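Local coordinates for protein inorganic pyrophosphatase (PDB 2BQX) that catalyses the magnesium-dependent hydrolysis of inorganic pyrophosphate to two phosphate ions, working as a homohexamer, at residues G36-D41 / F78-V83; N26-L31 / Q48-N53; E102-L107 / E158-V163; L15-E20 / A70-D75. One frame throughout, in Å; residues are numbered along the deposited sequence.

Interaction 1 (G36-D41 / F78-V83); sequences GALMVD and FQAGSV
The type II beta turn Q79-S82, which leads into strand 83-96, offers its corner residues A80 and G81 to L38 at the start of strand 38-43. L38 is the sole residue of 36-41 that reaches the turn, and the pair of segments buries just 95 Å². L38 CG stands anti to the backbone N of its own residue (chi1 -169°), a setting that carries the forked end across to the turn. The CD2 branch does most of the touching: it lies 3.9 Å from the CB of A80 and 3.8 Å from the carbonyl O of the same residue. The other branch, CD1, comes to 4.3 Å from the backbone N of G81.

The corner itself is fixed from within. Q79 O receives two donors from S82, its N at 3.0 Å and its OG at 2.7 Å. The hydroxyl approaches in the carbonyl plane on a lone pair, with a C=O...OG angle of 143°. G81, at the third turn position, has the positive phi of 100° that a type II turn needs there.

Y29 of strand 27-31 packs against both L38 and A80, and G81 is tied by a backbone bond to I19. A80 O accepts a hydrogen bond from Q79 NE2 of the third subunit, so this patch lies where subunits meet. Across the two segments the contact is van der Waals, two leucine methyls against the A80 methyl and the A80-G81 peptide, whereas the hydrogen bonds that keep the turn in shape run within it and outward to other elements.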
# COMPACT_ATOMS: atom_id res chain seq x y z
N GLY A 36 -15.06 -10.27 22.15
CA GLY A 36 -14.13 -10.57 21.08
C GLY A 36 -14.04 -9.40 20.13
O GLY A 36 -13.51 -9.52 19.03
N ALA A 37 -14.56 -8.25 20.56
CA ALA A 37 -14.52 -7.06 19.72
C ALA A 37 -13.13 -6.44 19.69
O ALA A 37 -12.49 -6.24 20.72
CB ALA A 37 -15.53 -6.03 20.21
N LEU A 38 -12.67 -6.15 18.48
CA LEU A 38 -11.37 -5.53 18.26
C LEU A 38 -11.62 -4.03 18.36
O LEU A 38 -12.16 -3.42 17.44
CB LEU A 38 -10.85 -5.90 16.87
CG LEU A 38 -9.39 -5.58 16.56
CD1 LEU A 38 -8.48 -6.34 17.51
CD2 LEU A 38 -9.09 -5.96 15.11
N MET A 39 -11.22 -3.43 19.48
CA MET A 39 -11.43 -2.00 19.70
C MET A 39 -10.29 -1.13 19.22
O MET A 39 -9.12 -1.47 19.39
CB MET A 39 -11.64 -1.73 21.19
CG MET A 39 -12.61 -2.65 21.90
SD MET A 39 -14.31 -2.42 21.37
CE MET A 39 -14.59 -0.75 21.92
N VAL A 40 -10.63 0.00 18.61
CA VAL A 40 -9.62 0.95 18.17
C VAL A 40 -9.23 1.63 19.48
O VAL A 40 -10.07 2.27 20.12
CB VAL A 40 -10.19 2.00 17.22
CG1 VAL A 40 -9.12 3.03 16.88
CG2 VAL A 40 -10.71 1.32 15.95
N ASP A 41 -7.97 1.49 19.88
CA ASP A 41 -7.54 2.06 21.15
C ASP A 41 -6.77 3.36 21.04
O ASP A 41 -6.99 4.30 21.80
CB ASP A 41 -6.69 1.02 21.90
CG ASP A 41 -6.39 1.41 23.33
OD1 ASP A 41 -5.22 1.29 23.74
OD2 ASP A 41 -7.32 1.84 24.05
N PHE A 78 1.16 -9.08 10.34
CA PHE A 78 0.02 -9.95 10.57
C PHE A 78 -1.20 -9.09 10.88
O PHE A 78 -1.09 -8.07 11.56
CB PHE A 78 0.30 -10.91 11.74
CG PHE A 78 1.50 -11.80 11.53
CD1 PHE A 78 1.63 -12.54 10.36
CD2 PHE A 78 2.51 -11.86 12.48
CE1 PHE A 78 2.75 -13.33 10.14
CE2 PHE A 78 3.64 -12.65 12.27
CZ PHE A 78 3.76 -13.39 11.09
N GLN A 79 -2.36 -9.53 10.40
CA GLN A 79 -3.62 -8.82 10.60
C GLN A 79 -4.05 -8.72 12.06
O GLN A 79 -4.04 -9.71 12.78
CB GLN A 79 -4.72 -9.51 9.80
CG GLN A 79 -6.08 -8.85 9.91
CD GLN A 79 -7.02 -9.31 8.81
OE1 GLN A 79 -6.78 -9.03 7.63
NE2 GLN A 79 -8.07 -10.01 9.18
N ALA A 80 -4.42 -7.51 12.49
CA ALA A 80 -4.86 -7.34 13.87
C ALA A 80 -6.03 -8.29 14.07
O ALA A 80 -6.90 -8.40 13.21
CB ALA A 80 -5.29 -5.90 14.13
N GLY A 81 -6.05 -8.99 15.20
CA GLY A 81 -7.12 -9.92 15.46
C GLY A 81 -6.74 -11.36 15.17
O GLY A 81 -7.42 -12.28 15.62
N SER A 82 -5.66 -11.59 14.42
CA SER A 82 -5.25 -12.96 14.13
C SER A 82 -4.41 -13.49 15.29
O SER A 82 -4.03 -12.75 16.19
CB SER A 82 -4.45 -13.03 12.82
OG SER A 82 -3.26 -12.25 12.87
N VAL A 83 -4.12 -14.79 15.26
CA VAL A 83 -3.35 -15.44 16.30
C VAL A 83 -2.18 -16.17 15.67
O VAL A 83 -2.36 -16.94 14.73
CB VAL A 83 -4.21 -16.47 17.06
CG1 VAL A 83 -3.40 -17.12 18.16
CG2 VAL A 83 -5.45 -15.80 17.61

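Interaction 2 (N26-L31 / Q48-N53); sequences NIKYEL and QNYPAN
Van der Waals contacts link K28 to Y50 and N26 to Q48, and they are the direct joins between 26-31 and 48-53. The Y50 side chain comes in at a slant to the aliphatic stem of K28, and its hydroxyl O rests against the CB-to-CD part: OH is 3.8 Å from K28 CD and 3.9 Å from K28 CB, while K28 NZ lies well beyond, 6.0 Å from that OH. At the start of the segment, just before strand 27-31, N26 CB comes to 3.5 Å from the backbone O of Q48. The chains are nearest here, with the CA atoms of N26 and N49 4.7 Å apart.

Electrostatic contacts belong to the lysine's far end. The K28 chain is extended through its first three torsions and bends at the last (chi4 -66°), and NZ forms a salt bridge with E30 OE1 at 3.6 Å. Its stronger polar partner is D41 OD1, on the adjoining strand 38-43.

Aromatic contacts flank Y50 on its own side. Its ring meets that of F136 on helix 127-139 and also packs on Y140. K28 and Y140 are both predicted substrate-binding residues, and R42, another, lies close to K28; the contact therefore probably belongs to the wall of the pyrophosphate site.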
# COMPACT_ATOMS: atom_id res chain seq x y z
N ASN A 26 0.19 2.54 12.62
CA ASN A 26 0.25 3.57 13.65
C ASN A 26 -1.07 3.51 14.42
O ASN A 26 -1.41 4.43 15.16
CB ASN A 26 0.48 4.97 13.04
CG ASN A 26 -0.68 5.43 12.17
OD1 ASN A 26 -1.47 4.62 11.67
ND2 ASN A 26 -0.77 6.75 11.96
N ILE A 27 -1.80 2.41 14.25
CA ILE A 27 -3.07 2.24 14.94
C ILE A 27 -3.00 1.07 15.92
O ILE A 27 -2.78 -0.07 15.52
CB ILE A 27 -4.23 1.96 13.96
CG1 ILE A 27 -4.37 3.12 12.96
CG2 ILE A 27 -5.54 1.79 14.75
CD1 ILE A 27 -5.38 2.87 11.87
N LYS A 28 -3.19 1.36 17.20
CA LYS A 28 -3.17 0.31 18.21
C LYS A 28 -4.60 -0.16 18.47
O LYS A 28 -5.46 0.65 18.83
CB LYS A 28 -2.57 0.84 19.51
CG LYS A 28 -2.62 -0.15 20.67
CD LYS A 28 -2.07 0.48 21.94
CE LYS A 28 -2.02 -0.50 23.10
NZ LYS A 28 -3.38 -0.93 23.53
N TYR A 29 -4.85 -1.45 18.29
CA TYR A 29 -6.17 -2.01 18.56
C TYR A 29 -6.06 -2.73 19.90
O TYR A 29 -4.96 -2.96 20.41
CB TYR A 29 -6.59 -3.04 17.49
CG TYR A 29 -6.85 -2.44 16.13
CD1 TYR A 29 -8.10 -1.91 15.81
CD2 TYR A 29 -5.83 -2.36 15.18
CE1 TYR A 29 -8.33 -1.32 14.57
CE2 TYR A 29 -6.05 -1.77 13.94
CZ TYR A 29 -7.31 -1.25 13.64
OH TYR A 29 -7.53 -0.63 12.43
N GLU A 30 -7.20 -3.06 20.49
CA GLU A 30 -7.22 -3.77 21.76
C GLU A 30 -8.43 -4.69 21.81
O GLU A 30 -9.57 -4.23 21.74
CB GLU A 30 -7.26 -2.78 22.93
CG GLU A 30 -7.39 -3.44 24.29
CD GLU A 30 -7.15 -2.46 25.43
OE1 GLU A 30 -5.97 -2.12 25.68
OE2 GLU A 30 -8.14 -2.03 26.05
N LEU A 31 -8.18 -5.98 21.93
CA LEU A 31 -9.24 -6.97 21.97
C LEU A 31 -9.99 -6.95 23.30
O LEU A 31 -9.38 -6.94 24.37
CB LEU A 31 -8.67 -8.37 21.73
CG LEU A 31 -9.69 -9.49 21.50
CD1 LEU A 31 -10.37 -9.27 20.16
CD2 LEU A 31 -8.99 -10.84 21.53
N GLN A 48 5.25 7.96 13.69
CA GLN A 48 5.91 6.70 13.96
C GLN A 48 5.06 5.51 13.54
O GLN A 48 3.91 5.67 13.14
CB GLN A 48 6.22 6.59 15.46
CG GLN A 48 7.25 7.60 15.95
CD GLN A 48 7.31 7.68 17.46
OE1 GLN A 48 6.47 8.32 18.09
NE2 GLN A 48 8.30 7.03 18.05
N ASN A 49 5.64 4.32 13.62
CA ASN A 49 4.92 3.11 13.26
C ASN A 49 5.50 1.96 14.06
O ASN A 49 6.70 1.93 14.33
CB ASN A 49 5.02 2.85 11.76
CG ASN A 49 6.35 3.29 11.17
OD1 ASN A 49 6.57 4.48 10.91
ND2 ASN A 49 7.24 2.33 10.95
N TYR A 50 4.65 1.02 14.47
CA TYR A 50 5.13 -0.11 15.26
C TYR A 50 6.20 -0.91 14.52
O TYR A 50 5.99 -1.36 13.40
CB TYR A 50 3.97 -1.01 15.68
CG TYR A 50 3.24 -0.48 16.88
CD1 TYR A 50 2.32 0.56 16.77
CD2 TYR A 50 3.49 -1.00 18.15
CE1 TYR A 50 1.67 1.07 17.89
CE2 TYR A 50 2.85 -0.50 19.27
CZ TYR A 50 1.94 0.53 19.14
OH TYR A 50 1.30 1.02 20.26
N PRO A 51 7.36 -1.09 15.16
CA PRO A 51 8.48 -1.83 14.57
C PRO A 51 8.31 -3.34 14.49
O PRO A 51 9.18 -4.05 13.99
CB PRO A 51 9.65 -1.42 15.46
CG PRO A 51 9.01 -1.32 16.80
CD PRO A 51 7.71 -0.58 16.50
N ALA A 52 7.19 -3.84 15.00
CA ALA A 52 6.90 -5.27 14.95
C ALA A 52 5.43 -5.49 15.18
O ALA A 52 4.71 -4.56 15.52
CB ALA A 52 7.69 -6.01 16.03
N ASN A 53 5.00 -6.72 14.98
CA ASN A 53 3.62 -7.07 15.25
C ASN A 53 3.58 -7.08 16.77
O ASN A 53 4.59 -7.39 17.41
CB ASN A 53 3.31 -8.44 14.66
CG ASN A 53 3.43 -8.46 13.14
OD1 ASN A 53 2.66 -7.80 12.44
ND2 ASN A 53 4.41 -9.21 12.63

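Interaction 3 (E102-L107 / E158-V163); sequences EKLIAL and ESAIKV
L104 and V163 run antiparallel past one another where strand 102-107 passes over helix 158-163, the short axes approaching to 9.1 Å at an angle of 120°. The CD2 branch of L104 makes this meeting: it lies 4.1 Å from V163 CG1 and 3.7 Å from the backbone O of A160, one turn earlier on the helix. The A160 methyl is next to it, with CB 4.2 Å from that same CD2. L104 thus reaches the ridge formed by A160 and V163, residues three apart on one helix face. The CB bond does not point straight at the helix; CG lies anti to the carbonyl carbon, beside the backbone N (chi1 -66°), and of the two branches CD2, not the extended CD1, turns to the helix.

E102 comes to V163 at an oblique angle and uses its methylene. CG is 3.8 Å from V163 CG1, so that valine methyl is touched by two strand side chains. The glutamate chain bends at its second torsion (chi2 -72°), and its carboxylate is engaged elsewhere: OE2 accepts from S63 OG. A charged residue therefore gives its apolar part to the helix and its polar end to a neighbouring loop.

Between these two, K103 points away from the helix, as strand alternation requires, and its NZ forms salt bridges with D69 and D101. One strand face is packed by the C-terminal helix 157-171 while the opposite one places K103 beside these predicted magnesium ligands, consistent with the helix-flanked beta barrel of family I soluble pyrophosphatases.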
# COMPACT_ATOMS: atom_id res chain seq x y z
N GLU A 102 6.88 -5.23 30.88
CA GLU A 102 7.74 -6.15 30.19
C GLU A 102 7.11 -6.47 28.84
O GLU A 102 5.89 -6.61 28.74
CB GLU A 102 7.89 -7.44 31.00
CG GLU A 102 6.56 -8.12 31.30
CD GLU A 102 5.73 -7.37 32.33
OE1 GLU A 102 4.49 -7.44 32.26
OE2 GLU A 102 6.33 -6.72 33.22
N LYS A 103 7.94 -6.56 27.81
CA LYS A 103 7.43 -6.91 26.49
C LYS A 103 8.22 -8.12 26.04
O LYS A 103 9.42 -8.03 25.81
CB LYS A 103 7.64 -5.76 25.48
CG LYS A 103 7.08 -4.40 25.88
CD LYS A 103 5.57 -4.40 25.99
CE LYS A 103 5.05 -3.02 26.39
NZ LYS A 103 3.60 -3.06 26.74
N LEU A 104 7.56 -9.26 25.93
CA LEU A 104 8.23 -10.47 25.47
C LEU A 104 8.65 -10.24 24.02
O LEU A 104 7.93 -9.58 23.27
CB LEU A 104 7.28 -11.67 25.57
CG LEU A 104 6.85 -12.11 26.97
CD1 LEU A 104 5.78 -13.20 26.89
CD2 LEU A 104 8.07 -12.61 27.73
N ILE A 105 9.81 -10.76 23.64
CA ILE A 105 10.30 -10.62 22.27
C ILE A 105 10.21 -12.00 21.64
O ILE A 105 10.82 -12.95 22.13
CB ILE A 105 11.78 -10.15 22.23
CG1 ILE A 105 11.94 -8.82 22.97
CG2 ILE A 105 12.26 -10.04 20.78
CD1 ILE A 105 11.08 -7.68 22.45
N ALA A 106 9.44 -12.12 20.56
CA ALA A 106 9.25 -13.42 19.92
C ALA A 106 9.32 -13.42 18.40
O ALA A 106 9.36 -12.37 17.77
CB ALA A 106 7.92 -14.01 20.36
N LEU A 107 9.30 -14.62 17.84
CA LEU A 107 9.32 -14.83 16.40
C LEU A 107 8.29 -15.91 16.09
O LEU A 107 7.98 -16.74 16.95
CB LEU A 107 10.71 -15.31 15.95
CG LEU A 107 11.85 -14.29 15.97
CD1 LEU A 107 13.19 -15.01 15.98
CD2 LEU A 107 11.74 -13.38 14.75
N GLU A 158 16.27 -16.97 28.43
CA GLU A 158 16.14 -17.58 29.75
C GLU A 158 15.32 -16.66 30.66
O GLU A 158 14.46 -17.12 31.41
CB GLU A 158 17.53 -17.82 30.35
CG GLU A 158 17.52 -18.39 31.75
CD GLU A 158 18.90 -18.79 32.23
OE1 GLU A 158 19.04 -19.14 33.42
OE2 GLU A 158 19.85 -18.75 31.42
N SER A 159 15.58 -15.36 30.57
CA SER A 159 14.86 -14.38 31.38
C SER A 159 13.41 -14.26 30.92
O SER A 159 12.50 -14.15 31.74
CB SER A 159 15.53 -13.01 31.28
OG SER A 159 14.80 -12.04 32.01
N ALA A 160 13.19 -14.29 29.61
CA ALA A 160 11.85 -14.18 29.06
C ALA A 160 10.98 -15.34 29.53
O ALA A 160 9.80 -15.16 29.82
CB ALA A 160 11.92 -14.15 27.53
N ILE A 161 11.56 -16.54 29.57
CA ILE A 161 10.83 -17.73 30.01
C ILE A 161 10.36 -17.56 31.45
O ILE A 161 9.25 -17.94 31.80
CB ILE A 161 11.71 -18.99 29.88
CG1 ILE A 161 11.93 -19.30 28.39
CG2 ILE A 161 11.05 -20.18 30.58
CD1 ILE A 161 13.00 -20.34 28.12
N LYS A 162 11.21 -16.97 32.28
CA LYS A 162 10.86 -16.73 33.67
C LYS A 162 9.67 -15.79 33.76
O LYS A 162 8.75 -16.00 34.54
CB LYS A 162 12.05 -16.13 34.42
CG LYS A 162 13.16 -17.14 34.69
CD LYS A 162 14.32 -16.51 35.43
CE LYS A 162 15.32 -17.56 35.88
NZ LYS A 162 15.86 -18.34 34.73
N VAL A 163 9.69 -14.75 32.93
CA VAL A 163 8.61 -13.76 32.89
C VAL A 163 7.31 -14.44 32.48
O VAL A 163 6.26 -14.20 33.08
CB VAL A 163 8.95 -12.63 31.88
CG1 VAL A 163 7.78 -11.67 31.74
CG2 VAL A 163 10.19 -11.88 32.37

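Interaction 4 (L15-E20 / A70-D75); sequences LCVVIE and ALVLSD
Every direct contact between 15-20 and 70-75 is apolar, and four buried side chains make them: V17 and I19 from one strand, A70 and V72 from the other. V17 and V72 meet end on through their methyls, with V17 CG1 3.8 Å from V72 CG2; the V17 CB follows at 4.1 Å from the same methyl. With CG1 anti to the backbone N (chi1 177°) and CG2 anti to the carbonyl carbon, V17 sends one methyl to V72 and the other to A70, its CG2 lying 4.2 Å from A70 CB.

I19 joins from another direction. Its side chain meets V72 at about a right angle, and its CD1 ends 4.2 Å from V72 CG2. That valine methyl accordingly touches both V17 and I19, two alternate residues of strand 14-21, with V18 between them turned to F56.

Backbone geometry explains the lack of polar links. The axes of strands 15-20 and 70-72 pass 8.5 Å apart at 85°, too far and too steep for pairing, so these are strands facing each other across a core with only side chains between them.

V84 of strand 83-96 packs on V17, I19 and V72 alike, and L104 of strand 99-108 lies against A70. Strand 53-56 pairs antiparallel with both 14-21 and 69-72, which places the contact inside the curled sheet, bounded by strands 53-56, 83-96 and 99-108.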
# COMPACT_ATOMS: atom_id res chain seq x y z
N LEU A 15 4.14 -20.57 21.84
CA LEU A 15 3.06 -19.95 22.60
C LEU A 15 2.16 -19.12 21.70
O LEU A 15 2.62 -18.50 20.74
CB LEU A 15 3.62 -19.07 23.72
CG LEU A 15 4.30 -17.75 23.36
CD1 LEU A 15 4.51 -16.93 24.62
CD2 LEU A 15 5.61 -18.01 22.66
N CYS A 16 0.87 -19.10 22.02
CA CYS A 16 -0.07 -18.34 21.22
C CYS A 16 -0.00 -16.85 21.52
O CYS A 16 0.03 -16.43 22.67
CB CYS A 16 -1.50 -18.83 21.46
SG CYS A 16 -1.85 -20.48 20.79
N VAL A 17 0.03 -16.06 20.46
CA VAL A 17 0.05 -14.62 20.61
C VAL A 17 -1.09 -14.04 19.79
O VAL A 17 -1.18 -14.27 18.58
CB VAL A 17 1.39 -14.00 20.14
CG1 VAL A 17 1.33 -12.49 20.27
CG2 VAL A 17 2.53 -14.55 20.99
N VAL A 18 -1.98 -13.32 20.46
CA VAL A 18 -3.11 -12.68 19.81
C VAL A 18 -2.61 -11.31 19.36
O VAL A 18 -2.26 -10.47 20.18
CB VAL A 18 -4.30 -12.49 20.78
CG1 VAL A 18 -5.41 -11.72 20.10
CG2 VAL A 18 -4.81 -13.86 21.23
N ILE A 19 -2.56 -11.10 18.05
CA ILE A 19 -2.08 -9.85 17.49
C ILE A 19 -3.09 -8.72 17.62
O ILE A 19 -4.25 -8.87 17.24
CB ILE A 19 -1.76 -10.02 15.99
CG1 ILE A 19 -0.77 -11.17 15.79
CG2 ILE A 19 -1.19 -8.72 15.44
CD1 ILE A 19 0.55 -10.98 16.48
N GLU A 20 -2.65 -7.59 18.15
CA GLU A 20 -3.53 -6.43 18.31
C GLU A 20 -3.02 -5.25 17.48
O GLU A 20 -3.77 -4.32 17.20
CB GLU A 20 -3.60 -6.01 19.77
CG GLU A 20 -4.28 -7.02 20.68
CD GLU A 20 -4.26 -6.58 22.13
OE1 GLU A 20 -3.15 -6.32 22.63
OE2 GLU A 20 -5.34 -6.50 22.75
N ALA A 70 3.58 -9.22 24.00
CA ALA A 70 4.63 -9.83 23.22
C ALA A 70 4.77 -9.14 21.88
O ALA A 70 3.77 -8.75 21.26
CB ALA A 70 4.33 -11.30 23.00
N LEU A 71 6.01 -8.95 21.45
CA LEU A 71 6.27 -8.37 20.15
C LEU A 71 6.63 -9.58 19.31
O LEU A 71 7.38 -10.44 19.75
CB LEU A 71 7.48 -7.42 20.21
CG LEU A 71 7.23 -6.07 20.89
CD1 LEU A 71 8.55 -5.35 21.13
CD2 LEU A 71 6.32 -5.23 20.00
N VAL A 72 6.05 -9.67 18.12
CA VAL A 72 6.36 -10.78 17.24
C VAL A 72 7.11 -10.19 16.05
O VAL A 72 6.50 -9.56 15.19
CB VAL A 72 5.09 -11.51 16.76
CG1 VAL A 72 5.48 -12.66 15.84
CG2 VAL A 72 4.32 -12.06 17.97
N LEU A 73 8.43 -10.36 16.04
CA LEU A 73 9.27 -9.84 14.97
C LEU A 73 9.12 -10.69 13.72
O LEU A 73 9.13 -11.92 13.77
CB LEU A 73 10.73 -9.80 15.42
CG LEU A 73 11.11 -8.62 16.33
CD1 LEU A 73 10.25 -8.61 17.58
CD2 LEU A 73 12.58 -8.71 16.69
N SER A 74 8.99 -10.02 12.58
CA SER A 74 8.79 -10.73 11.32
C SER A 74 9.02 -9.74 10.21
O SER A 74 9.02 -8.53 10.44
CB SER A 74 7.35 -11.24 11.24
OG SER A 74 7.05 -11.71 9.94
N ASP A 75 9.23 -10.23 9.00
CA ASP A 75 9.40 -9.32 7.88
C ASP A 75 8.02 -8.92 7.38
O ASP A 75 7.89 -7.92 6.67
CB ASP A 75 10.19 -9.97 6.75
CG ASP A 75 11.64 -10.20 7.11
OD1 ASP A 75 12.18 -9.42 7.92
OD2 ASP A 75 12.23 -11.15 6.57

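Interactions 3 and 4 are buried and untouched by other subunits, while 1 and 2 are partly buried and both reach the third subunit. The two buried contacts are joined through paired strands 69-72 and 99-108, with L104 O 2.7 Å from L71 N. Interactions 1 and 2 share the two-stranded sheet 27-31/38-43, where M39 O lies 2.7 Å from E30 N. Interaction 1 also meets interaction 4, G81 N being 2.7 Å from I19 O. Chemistry follows place: methyl packing alone in 4; methyls, a glutamate methylene and a helix carbonyl in 3; a leucine against a turn at the subunit interface in 1; a lysine stem by a phenol and an asparagine CB by a carbonyl in 2.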